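Local coordinates for Rbsd/fucu transport protein family protein (Streptococcus pneumoniae, PDB 4A34), which probably catalyses the interconversion of the alpha and beta anomers of L-fucose, the sugar it binds at the boundaries between its subunits, at residues E19-D30 with R114-T124; P6-L17 with E52-M61. All coordinates share one frame; numbering follows the deposited sequence.

Interaction 1: E19-D30 with R114-T124; sequences EMGHGDEIVLAD and RSKKAYAIVAT. With FUL (beta-L-fucopyranose), chain B; FUL (beta-L-fucopyranose), chain C.
Y119 and E19 meet through their polar ends, and the tyrosine can be followed outward from its root. Its CB lies against the carbonyl oxygen of E25. With CG anti to the backbone N (chi1 -174°), the ring swings toward the end of the helix that E19 closes. CD2 then rests on CG of M20 at 3.5 Å, and the M20 sulfur stands obliquely to the ring in a Met-aromatic contact. CE2 passes CG of E19, and OH donates to E19 OE2 across 2.6 Å, reaching the oxygen from above the carboxylate plane. The other oxygen of E19 is salt-bridged to K15. Beyond this tyrosine the two segments run as neighbouring parallel strands, 25-29 and 120-124, inside the mixed sheet of the RbsD/FucU fold. Y119 N gives to E25 O, V27 N to A120 O, V122 N to V27 O, and A29 N to V122 O. At the far end T124 grips A29 O from opposite faces of its carbonyl plane, with its backbone N and with OG1. One face of the pair carries V27, A29 and I121, with A29 CB 3.6 Å from I121 CG2. On the other, L28 and V122 lie side by side, CD2 to CG1. Near the strand start, E25 and R114 form a salt bridge: NH1 sends an almost straight bond (176°), in the guanidinium plane, to OE1 and a weak, bent one to OE2, itself also salt-bridged to K136. In the loop before the strand, H22 ND1 donates to O5 of a fucose also bound by D30 of a neighbouring subunit; just after it, D30 OD2 accepts from O3 of another fucose, also held by H22 of another subunit, so two chains build each pocket.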
loop_
_atom_site.group_PDB
_atom_site.type_symbol
_atom_site.label_atom_id
_atom_site.label_comp_id
_atom_site.label_asym_id
_atom_site.label_seq_id
_atom_site.Cartn_x
_atom_site.Cartn_y
_atom_site.Cartn_z
ATOM N N GLU I 19 -8.995 -7.765 -19.866
ATOM C CA GLU I 19 -8.895 -6.309 -19.752
ATOM C C GLU I 19 -8.058 -5.680 -20.868
ATOM O O GLU I 19 -8.030 -4.458 -21.015
ATOM C CB GLU I 19 -8.402 -5.881 -18.364
ATOM C CG GLU I 19 -7.005 -6.319 -18.025
ATOM C CD GLU I 19 -6.710 -6.301 -16.530
ATOM O OE1 GLU I 19 -7.630 -6.516 -15.712
ATOM O OE2 GLU I 19 -5.534 -6.085 -16.182
ATOM N N MET I 20 -7.381 -6.517 -21.651
ATOM C CA MET I 20 -6.704 -6.052 -22.862
ATOM C C MET I 20 -7.727 -5.613 -23.907
ATOM O O MET I 20 -8.756 -6.253 -24.097
ATOM C CB MET I 20 -5.784 -7.141 -23.436
ATOM C CG MET I 20 -4.377 -7.144 -22.859
ATOM S SD MET I 20 -3.338 -8.465 -23.511
ATOM C CE MET I 20 -3.178 -9.550 -22.116
ATOM N N GLY I 21 -7.433 -4.508 -24.574
ATOM C CA GLY I 21 -8.231 -4.064 -25.708
ATOM C C GLY I 21 -7.416 -4.131 -26.985
ATOM O O GLY I 21 -6.287 -4.641 -26.989
ATOM N N HIS I 22 -8.002 -3.613 -28.061
ATOM C CA HIS I 22 -7.390 -3.550 -29.389
ATOM C C HIS I 22 -6.063 -2.801 -29.373
ATOM O O HIS I 22 -5.975 -1.695 -28.834
ATOM C CB HIS I 22 -8.364 -2.861 -30.353
ATOM C CG HIS I 22 -7.888 -2.793 -31.774
ATOM N ND1 HIS I 22 -8.299 -1.806 -32.643
ATOM C CD2 HIS I 22 -7.045 -3.588 -32.477
ATOM C CE1 HIS I 22 -7.731 -2.000 -33.821
ATOM N NE2 HIS I 22 -6.958 -3.068 -33.744
ATOM N N GLY I 23 -5.038 -3.409 -29.966
ATOM C CA GLY I 23 -3.713 -2.798 -30.049
ATOM C C GLY I 23 -2.767 -3.232 -28.939
ATOM O O GLY I 23 -1.540 -3.136 -29.087
ATOM N N ASP I 24 -3.333 -3.700 -27.823
ATOM C CA ASP I 24 -2.523 -4.158 -26.698
ATOM C C ASP I 24 -1.713 -5.373 -27.103
ATOM O O ASP I 24 -2.165 -6.186 -27.910
ATOM C CB ASP I 24 -3.395 -4.506 -25.492
ATOM C CG ASP I 24 -3.849 -3.287 -24.723
ATOM O OD1 ASP I 24 -3.128 -2.264 -24.712
ATOM O OD2 ASP I 24 -4.933 -3.367 -24.114
ATOM N N GLU I 25 -0.513 -5.486 -26.543
ATOM C CA GLU I 25 0.362 -6.625 -26.810
ATOM C C GLU I 25 0.645 -7.418 -25.536
ATOM O O GLU I 25 0.571 -6.884 -24.429
ATOM C CB GLU I 25 1.665 -6.161 -27.460
ATOM C CG GLU I 25 1.470 -5.558 -28.845
ATOM C CD GLU I 25 2.709 -4.869 -29.386
ATOM O OE1 GLU I 25 3.834 -5.205 -28.962
ATOM O OE2 GLU I 25 2.561 -3.984 -30.247
ATOM N N ILE I 26 0.942 -8.704 -25.710
ATOM C CA ILE I 26 1.300 -9.581 -24.599
ATOM C C ILE I 26 2.422 -10.514 -25.017
ATOM O O ILE I 26 2.388 -11.078 -26.107
ATOM C CB ILE I 26 0.086 -10.399 -24.052
ATOM C CG1 ILE I 26 0.543 -11.318 -22.903
ATOM C CG2 ILE I 26 -0.615 -11.158 -25.179
ATOM C CD1 ILE I 26 -0.535 -12.077 -22.227
ATOM N N VAL I 27 3.403 -10.673 -24.133
ATOM C CA VAL I 27 4.592 -11.457 -24.422
ATOM C C VAL I 27 4.522 -12.808 -23.742
ATOM O O VAL I 27 4.308 -12.900 -22.531
ATOM C CB VAL I 27 5.882 -10.730 -23.978
ATOM C CG1 VAL I 27 7.105 -11.534 -24.359
ATOM C CG2 VAL I 27 5.965 -9.342 -24.602
ATOM N N LEU I 28 4.699 -13.862 -24.530
ATOM C CA LEU I 28 4.809 -15.194 -23.980
ATOM C C LEU I 28 6.298 -15.458 -23.867
ATOM O O LEU I 28 6.970 -15.754 -24.856
ATOM C CB LEU I 28 4.091 -16.219 -24.872
ATOM C CG LEU I 28 2.646 -15.881 -25.297
ATOM C CD1 LEU I 28 2.044 -16.931 -26.237
ATOM C CD2 LEU I 28 1.724 -15.683 -24.099
ATOM N N ALA I 29 6.824 -15.303 -22.658
ATOM C CA ALA I 29 8.260 -15.373 -22.444
ATOM C C ALA I 29 8.718 -16.780 -22.080
ATOM O O ALA I 29 8.041 -17.481 -21.326
ATOM C CB ALA I 29 8.670 -14.391 -21.373
ATOM N N ASP I 30 9.872 -17.187 -22.603
ATOM C CA ASP I 30 10.419 -18.496 -22.270
ATOM C C ASP I 30 11.228 -18.453 -20.976
ATOM O O ASP I 30 11.550 -17.380 -20.475
ATOM C CB ASP I 30 11.212 -19.103 -23.444
ATOM C CG ASP I 30 12.520 -18.361 -23.763
ATOM O OD1 ASP I 30 13.228 -17.874 -22.845
ATOM O OD2 ASP I 30 12.859 -18.300 -24.965
ATOM N N ARG I 114 10.396 -3.672 -26.973
ATOM C CA ARG I 114 8.959 -3.813 -27.237
ATOM C C ARG I 114 8.235 -4.548 -26.092
ATOM O O ARG I 114 7.098 -4.208 -25.749
ATOM C CB ARG I 114 8.667 -4.467 -28.592
ATOM C CG ARG I 114 7.368 -3.935 -29.206
ATOM C CD ARG I 114 6.655 -4.976 -30.035
ATOM N NE ARG I 114 6.879 -4.829 -31.467
ATOM C CZ ARG I 114 5.912 -4.715 -32.374
ATOM N NH1 ARG I 114 4.644 -4.732 -32.009
ATOM N NH2 ARG I 114 6.215 -4.587 -33.657
ATOM N N SER I 115 8.908 -5.525 -25.484
ATOM C CA SER I 115 8.351 -6.240 -24.335
ATOM C C SER I 115 8.118 -5.344 -23.103
ATOM O O SER I 115 7.255 -5.637 -22.283
ATOM C CB SER I 115 9.211 -7.450 -23.968
ATOM O OG SER I 115 10.262 -7.089 -23.097
ATOM N N LYS I 116 8.881 -4.259 -22.984
ATOM C CA LYS I 116 8.709 -3.306 -21.882
ATOM C C LYS I 116 7.459 -2.453 -22.085
ATOM O O LYS I 116 6.876 -1.956 -21.122
ATOM C CB LYS I 116 9.935 -2.410 -21.725
ATOM C CG LYS I 116 11.216 -3.142 -21.391
ATOM C CD LYS I 116 12.372 -2.172 -21.140
ATOM C CE LYS I 116 13.628 -2.928 -20.757
ATOM N NZ LYS I 116 14.851 -2.126 -20.962
ATOM N N LYS I 117 7.058 -2.306 -23.347
ATOM C CA LYS I 117 5.876 -1.526 -23.717
ATOM C C LYS I 117 4.635 -2.398 -23.854
ATOM O O LYS I 117 3.546 -1.892 -24.115
ATOM C CB LYS I 117 6.118 -0.765 -25.027
ATOM C CG LYS I 117 6.555 0.695 -24.842
ATOM C CD LYS I 117 8.000 0.952 -25.257
ATOM C CE LYS I 117 8.113 1.315 -26.738
ATOM N NZ LYS I 117 9.545 1.462 -27.165
ATOM N N ALA I 118 4.802 -3.708 -23.697
ATOM C CA ALA I 118 3.677 -4.629 -23.781
ATOM C C ALA I 118 2.855 -4.528 -22.511
ATOM O O ALA I 118 3.374 -4.128 -21.459
ATOM C CB ALA I 118 4.152 -6.048 -24.006
ATOM N N TYR I 119 1.575 -4.885 -22.612
ATOM C CA TYR I 119 0.681 -4.810 -21.471
ATOM C C TYR I 119 1.092 -5.802 -20.400
ATOM O O TYR I 119 1.038 -5.491 -19.218
ATOM C CB TYR I 119 -0.773 -5.035 -21.880
ATOM C CG TYR I 119 -1.756 -4.814 -20.758
ATOM C CD1 TYR I 119 -1.955 -3.545 -20.214
ATOM C CD2 TYR I 119 -2.483 -5.869 -20.227
ATOM C CE1 TYR I 119 -2.869 -3.335 -19.181
ATOM C CE2 TYR I 119 -3.398 -5.668 -19.201
ATOM C CZ TYR I 119 -3.583 -4.401 -18.681
ATOM O OH TYR I 119 -4.489 -4.211 -17.655
ATOM N N ALA I 120 1.512 -6.990 -20.815
ATOM C CA ALA I 120 1.949 -7.999 -19.869
ATOM C C ALA I 120 2.928 -8.991 -20.476
ATOM O O ALA I 120 2.892 -9.295 -21.686
ATOM C CB ALA I 120 0.758 -8.734 -19.283
ATOM N N ILE I 121 3.807 -9.488 -19.616
ATOM C CA ILE I 121 4.647 -10.610 -19.962
ATOM C C ILE I 121 4.239 -11.772 -19.071
ATOM O O ILE I 121 4.092 -11.613 -17.849
ATOM C CB ILE I 121 6.144 -10.286 -19.769
ATOM C CG1 ILE I 121 6.541 -9.053 -20.605
ATOM C CG2 ILE I 121 6.999 -11.526 -20.075
ATOM C CD1 ILE I 121 8.010 -8.681 -20.548
ATOM N N VAL I 122 4.024 -12.926 -19.691
ATOM C CA VAL I 122 3.873 -14.175 -18.948
ATOM C C VAL I 122 5.152 -15.015 -19.031
ATOM O O VAL I 122 5.605 -15.370 -20.113
ATOM C CB VAL I 122 2.604 -14.986 -19.378
ATOM C CG1 VAL I 122 2.340 -14.857 -20.844
ATOM C CG2 VAL I 122 2.713 -16.442 -18.976
ATOM N N ALA I 123 5.741 -15.287 -17.873
ATOM C CA ALA I 123 6.885 -16.178 -17.769
ATOM C C ALA I 123 6.408 -17.632 -17.815
ATOM O O ALA I 123 5.616 -18.064 -16.983
ATOM C CB ALA I 123 7.655 -15.905 -16.488
ATOM N N THR I 124 6.884 -18.382 -18.798
ATOM C CA THR I 124 6.475 -19.768 -18.944
ATOM C C THR I 124 7.613 -20.702 -18.535
ATOM O O THR I 124 8.678 -20.245 -18.120
ATOM C CB THR I 124 6.051 -20.062 -20.384
ATOM O OG1 THR I 124 7.214 -20.049 -21.216
ATOM C CG2 THR I 124 5.030 -19.025 -20.884
HETATM C C1 FUL B . -10.396 0.834 -31.180
HETATM C C2 FUL B . -11.791 0.367 -30.750
HETATM O O2 FUL B . -12.173 1.065 -29.598
HETATM C C3 FUL B . -12.763 0.681 -31.890
HETATM O O3 FUL B . -14.066 0.213 -31.648
HETATM C C4 FUL B . -12.252 0.067 -33.185
HETATM O O4 FUL B . -12.224 -1.328 -33.016
HETATM C C5 FUL B . -10.834 0.557 -33.461
HETATM C C6 FUL B . -10.294 0.021 -34.784
HETATM O O5 FUL B . -10.010 0.163 -32.375
HETATM O O1 FUL B . -9.440 0.621 -30.170
HETATM C C1 FUL C . 17.175 -14.687 -24.262
HETATM C C2 FUL C . 16.181 -15.842 -24.080
HETATM O O2 FUL C . 14.851 -15.390 -23.975
HETATM C C3 FUL C . 16.297 -16.744 -25.306
HETATM O O3 FUL C . 15.469 -17.869 -25.189
HETATM C C4 FUL C . 17.735 -17.196 -25.489
HETATM O O4 FUL C . 18.108 -17.934 -24.356
HETATM C C5 FUL C . 18.626 -15.964 -25.596
HETATM C C6 FUL C . 20.072 -16.351 -25.879
HETATM O O5 FUL C . 18.486 -15.217 -24.392
HETATM O O1 FUL C . 17.137 -13.782 -23.188
HETATM O O HOH W 1 4.881 -3.927 -26.698
#

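Interaction 2: P6-L17 with E52-M61; sequences PKNISPDLLKTL and ELLDSILYLM
N8 has its CG between the backbone N and the carbonyl carbon (chi1 56°), and S56 holds its OG beside its own backbone N (chi1 -60°); these two torsions bring amide and hydroxyl together. S56 OG donates to N8 OD1 over 2.6 Å, arriving in the carbonyl plane on a lone pair. N8 belongs to a type I beta turn from P6 to I9, which leads into helix 11-19 and sets P6, N8 and I9 against helix 50-60. The two helical segments run at 37° to one another with their axes 12.0 Å apart, so the turn and the longer side chains make the join on one side of the sheet of this RbsD/FucU fold. S10 stands at the N-cap of the first helix, its OG accepting from L13 N. P6 sets CB against S56 OG and CG near Y59 CD2, whose ring also meets H4 of a neighbouring subunit. I9 lies deeper: its CD1 and L60 CD1 approach tip to tip at 3.7 Å, and the same I9 methyl rests 3.8 Å from S56 CB. L14 CD1 comes to that L60 methyl from another direction, its side chain crossing at about a right angle. On the sheet-facing side, L13 and L53 slide past each other in opposite directions, CD2 to CD1 at 3.8 Å, and L53 CD1 also touches the backbone O of N8 at 3.5 Å. Nearby, I57 CG1 is met by L17 CD1, and I57 also packs on L135 of strand 133-136. Just past the end of helix 50-60, M61 crosses L17 at about a right angle, its SD 4.1 Å from L17 CD2.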
loop_
_atom_site.group_PDB
_atom_site.type_symbol
_atom_site.label_atom_id
_atom_site.label_comp_id
_atom_site.label_asym_id
_atom_site.label_seq_id
_atom_site.Cartn_x
_atom_site.Cartn_y
_atom_site.Cartn_z
ATOM N N PRO I 6 -10.181 -22.881 -21.566
ATOM C CA PRO I 6 -8.937 -23.649 -21.602
ATOM C C PRO I 6 -8.331 -23.762 -20.208
ATOM O O PRO I 6 -8.219 -22.757 -19.496
ATOM C CB PRO I 6 -8.033 -22.809 -22.503
ATOM C CG PRO I 6 -8.962 -22.043 -23.367
ATOM C CD PRO I 6 -10.168 -21.765 -22.531
ATOM N N LYS I 7 -7.967 -24.981 -19.822
ATOM C CA LYS I 7 -7.544 -25.263 -18.447
ATOM C C LYS I 7 -6.101 -24.865 -18.104
ATOM O O LYS I 7 -5.666 -25.031 -16.958
ATOM C CB LYS I 7 -7.822 -26.728 -18.081
ATOM C CG LYS I 7 -9.156 -26.908 -17.347
ATOM C CD LYS I 7 -9.429 -28.367 -16.970
ATOM C CE LYS I 7 -10.243 -28.458 -15.675
ATOM N NZ LYS I 7 -9.455 -28.008 -14.469
ATOM N N ASN I 8 -5.373 -24.344 -19.094
ATOM C CA ASN I 8 -4.000 -23.868 -18.897
ATOM C C ASN I 8 -3.901 -22.331 -18.898
ATOM O O ASN I 8 -2.810 -21.754 -18.943
ATOM C CB ASN I 8 -3.057 -24.490 -19.933
ATOM C CG ASN I 8 -3.507 -24.238 -21.354
ATOM O OD1 ASN I 8 -4.603 -23.718 -21.589
ATOM N ND2 ASN I 8 -2.664 -24.610 -22.319
ATOM N N ILE I 9 -5.055 -21.676 -18.844
ATOM C CA ILE I 9 -5.108 -20.237 -18.666
ATOM C C ILE I 9 -5.422 -19.945 -17.208
ATOM O O ILE I 9 -6.540 -20.177 -16.749
ATOM C CB ILE I 9 -6.121 -19.572 -19.622
ATOM C CG1 ILE I 9 -5.657 -19.776 -21.064
ATOM C CG2 ILE I 9 -6.274 -18.079 -19.299
ATOM C CD1 ILE I 9 -6.365 -18.925 -22.095
ATOM N N SER I 10 -4.412 -19.458 -16.494
ATOM C CA SER I 10 -4.499 -19.142 -15.071
ATOM C C SER I 10 -5.507 -18.029 -14.781
ATOM O O SER I 10 -5.845 -17.252 -15.675
ATOM C CB SER I 10 -3.122 -18.721 -14.560
ATOM O OG SER I 10 -2.909 -17.334 -14.775
ATOM N N PRO I 11 -5.982 -17.936 -13.528
ATOM C CA PRO I 11 -6.947 -16.901 -13.137
ATOM C C PRO I 11 -6.520 -15.454 -13.442
ATOM O O PRO I 11 -7.341 -14.668 -13.913
ATOM C CB PRO I 11 -7.086 -17.122 -11.632
ATOM C CG PRO I 11 -6.853 -18.587 -11.468
ATOM C CD PRO I 11 -5.795 -18.934 -12.459
ATOM N N ASP I 12 -5.262 -15.100 -13.175
ATOM C CA ASP I 12 -4.799 -13.743 -13.460
ATOM C C ASP I 12 -4.593 -13.507 -14.956
ATOM O O ASP I 12 -5.028 -12.477 -15.483
ATOM C CB ASP I 12 -3.551 -13.358 -12.662
ATOM C CG ASP I 12 -3.392 -11.836 -12.521
ATOM O OD1 ASP I 12 -4.422 -11.122 -12.384
ATOM O OD2 ASP I 12 -2.235 -11.351 -12.548
ATOM N N LEU I 13 -3.974 -14.468 -15.646
ATOM C CA LEU I 13 -3.833 -14.382 -17.107
ATOM C C LEU I 13 -5.172 -14.116 -17.816
ATOM O O LEU I 13 -5.237 -13.279 -18.713
ATOM C CB LEU I 13 -3.130 -15.619 -17.700
ATOM C CG LEU I 13 -3.098 -15.706 -19.237
ATOM C CD1 LEU I 13 -2.304 -14.559 -19.853
ATOM C CD2 LEU I 13 -2.563 -17.042 -19.731
ATOM N N LEU I 14 -6.228 -14.813 -17.405
ATOM C CA LEU I 14 -7.541 -14.629 -18.031
ATOM C C LEU I 14 -8.071 -13.215 -17.806
ATOM O O LEU I 14 -8.568 -12.586 -18.731
ATOM C CB LEU I 14 -8.547 -15.680 -17.544
ATOM C CG LEU I 14 -9.801 -15.957 -18.389
ATOM C CD1 LEU I 14 -9.607 -15.707 -19.879
ATOM C CD2 LEU I 14 -10.252 -17.387 -18.177
ATOM N N LYS I 15 -7.939 -12.718 -16.580
ATOM C CA LYS I 15 -8.274 -11.335 -16.272
ATOM C C LYS I 15 -7.557 -10.392 -17.237
ATOM O O LYS I 15 -8.188 -9.520 -17.856
ATOM C CB LYS I 15 -7.891 -10.994 -14.826
ATOM C CG LYS I 15 -8.307 -9.611 -14.387
ATOM C CD LYS I 15 -7.911 -9.355 -12.944
ATOM C CE LYS I 15 -8.248 -7.934 -12.498
ATOM N NZ LYS I 15 -7.341 -6.903 -13.044
ATOM N N THR I 16 -6.245 -10.571 -17.375
ATOM C CA THR I 16 -5.461 -9.649 -18.184
ATOM C C THR I 16 -5.732 -9.800 -19.684
ATOM O O THR I 16 -5.778 -8.806 -20.399
ATOM C CB THR I 16 -3.952 -9.611 -17.768
ATOM O OG1 THR I 16 -3.097 -9.492 -18.914
ATOM C CG2 THR I 16 -3.592 -10.817 -17.002
ATOM N N LEU I 17 -5.975 -11.022 -20.146
ATOM C CA LEU I 17 -6.463 -11.227 -21.510
ATOM C C LEU I 17 -7.781 -10.488 -21.719
ATOM O O LEU I 17 -8.022 -9.913 -22.784
ATOM C CB LEU I 17 -6.662 -12.714 -21.806
ATOM C CG LEU I 17 -5.445 -13.607 -22.048
ATOM C CD1 LEU I 17 -5.906 -15.010 -22.398
ATOM C CD2 LEU I 17 -4.542 -13.065 -23.147
ATOM N N GLU I 52 1.349 -24.981 -25.982
ATOM C CA GLU I 52 0.095 -25.215 -25.256
ATOM C C GLU I 52 -0.611 -23.890 -24.960
ATOM O O GLU I 52 -1.794 -23.725 -25.263
ATOM C CB GLU I 52 0.340 -25.975 -23.944
ATOM C CG GLU I 52 0.746 -27.439 -24.097
ATOM C CD GLU I 52 2.251 -27.646 -24.003
ATOM O OE1 GLU I 52 2.984 -27.215 -24.927
ATOM O OE2 GLU I 52 2.697 -28.260 -23.007
ATOM N N LEU I 53 0.127 -22.945 -24.388
ATOM C CA LEU I 53 -0.426 -21.640 -24.043
ATOM C C LEU I 53 -0.845 -20.817 -25.271
ATOM O O LEU I 53 -1.834 -20.077 -25.215
ATOM C CB LEU I 53 0.575 -20.853 -23.181
ATOM C CG LEU I 53 0.042 -19.645 -22.412
ATOM C CD1 LEU I 53 -1.103 -20.060 -21.525
ATOM C CD2 LEU I 53 1.148 -19.019 -21.581
ATOM N N LEU I 54 -0.094 -20.959 -26.367
ATOM C CA LEU I 54 -0.350 -20.214 -27.607
ATOM C C LEU I 54 -1.683 -20.615 -28.252
ATOM O O LEU I 54 -2.421 -19.772 -28.765
ATOM C CB LEU I 54 0.809 -20.404 -28.598
ATOM C CG LEU I 54 0.700 -19.787 -30.000
ATOM C CD1 LEU I 54 0.560 -18.257 -29.942
ATOM C CD2 LEU I 54 1.890 -20.187 -30.845
ATOM N N ASP I 55 -1.973 -21.914 -28.213
ATOM C CA ASP I 55 -3.213 -22.457 -28.731
ATOM C C ASP I 55 -4.426 -21.894 -27.970
ATOM O O ASP I 55 -5.428 -21.484 -28.578
ATOM C CB ASP I 55 -3.164 -23.983 -28.626
ATOM C CG ASP I 55 -4.239 -24.664 -29.454
ATOM O OD1 ASP I 55 -4.399 -24.314 -30.651
ATOM O OD2 ASP I 55 -4.918 -25.560 -28.904
ATOM N N SER I 56 -4.319 -21.862 -26.641
ATOM C CA SER I 56 -5.404 -21.399 -25.778
ATOM C C SER I 56 -5.661 -19.910 -25.951
ATOM O O SER I 56 -6.806 -19.468 -25.984
ATOM C CB SER I 56 -5.091 -21.705 -24.312
ATOM O OG SER I 56 -4.930 -23.095 -24.097
ATOM N N ILE I 57 -4.581 -19.146 -26.060
ATOM C CA ILE I 57 -4.668 -17.699 -26.230
ATOM C C ILE I 57 -5.238 -17.355 -27.603
ATOM O O ILE I 57 -6.111 -16.491 -27.706
ATOM C CB ILE I 57 -3.296 -17.004 -25.951
ATOM C CG1 ILE I 57 -2.941 -17.149 -24.467
ATOM C CG2 ILE I 57 -3.331 -15.541 -26.352
ATOM C CD1 ILE I 57 -1.648 -16.508 -24.044
ATOM N N LEU I 58 -4.772 -18.044 -28.646
ATOM C CA LEU I 58 -5.287 -17.824 -30.012
ATOM C C LEU I 58 -6.778 -18.170 -30.131
ATOM O O LEU I 58 -7.526 -17.524 -30.881
ATOM C CB LEU I 58 -4.462 -18.590 -31.053
ATOM C CG LEU I 58 -3.033 -18.106 -31.308
ATOM C CD1 LEU I 58 -2.336 -19.034 -32.267
ATOM C CD2 LEU I 58 -2.985 -16.677 -31.832
ATOM N N TYR I 59 -7.200 -19.174 -29.364
ATOM C CA TYR I 59 -8.609 -19.564 -29.262
ATOM C C TYR I 59 -9.509 -18.432 -28.757
ATOM O O TYR I 59 -10.625 -18.253 -29.253
ATOM C CB TYR I 59 -8.734 -20.784 -28.342
ATOM C CG TYR I 59 -10.129 -21.342 -28.205
ATOM C CD1 TYR I 59 -10.799 -21.876 -29.311
ATOM C CD2 TYR I 59 -10.777 -21.359 -26.965
ATOM C CE1 TYR I 59 -12.082 -22.406 -29.188
ATOM C CE2 TYR I 59 -12.069 -21.885 -26.829
ATOM C CZ TYR I 59 -12.709 -22.408 -27.947
ATOM O OH TYR I 59 -13.978 -22.926 -27.841
ATOM N N LEU I 60 -9.020 -17.669 -27.778
ATOM C CA LEU I 60 -9.830 -16.645 -27.117
ATOM C C LEU I 60 -9.596 -15.230 -27.633
ATOM O O LEU I 60 -10.509 -14.403 -27.610
ATOM C CB LEU I 60 -9.604 -16.675 -25.608
ATOM C CG LEU I 60 -9.911 -17.935 -24.788
ATOM C CD1 LEU I 60 -9.628 -17.672 -23.320
ATOM C CD2 LEU I 60 -11.336 -18.421 -24.964
ATOM N N MET I 61 -8.380 -14.958 -28.102
ATOM C CA MET I 61 -7.972 -13.599 -28.443
ATOM C C MET I 61 -7.593 -13.421 -29.923
ATOM O O MET I 61 -6.609 -13.990 -30.382
ATOM C CB MET I 61 -6.813 -13.174 -27.537
ATOM C CG MET I 61 -6.388 -11.720 -27.674
ATOM S SD MET I 61 -4.798 -11.405 -26.874
ATOM C CE MET I 61 -3.649 -12.021 -28.110
#

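In the fold
From the N terminus, the turn and helix start of 6-17 lead through helix 11-19 into strand 25-29, so the first segments of both interactions follow one another directly. Interaction 2 closes first, when 52-61 returns beside 6-17 after strand 42-45. Interaction 1 closes much later, when 114-124 comes back to 19-30 after 83 intervening residues. The segments alternate along the chain, so the two loops cross and neither nests in the other. Interaction 1 joins two strands within the sheet; interaction 2 joins two helices lying against it. They meet directly, L28 CD2 packing on I57 CD1 and I26 CD1 on L13 CD1.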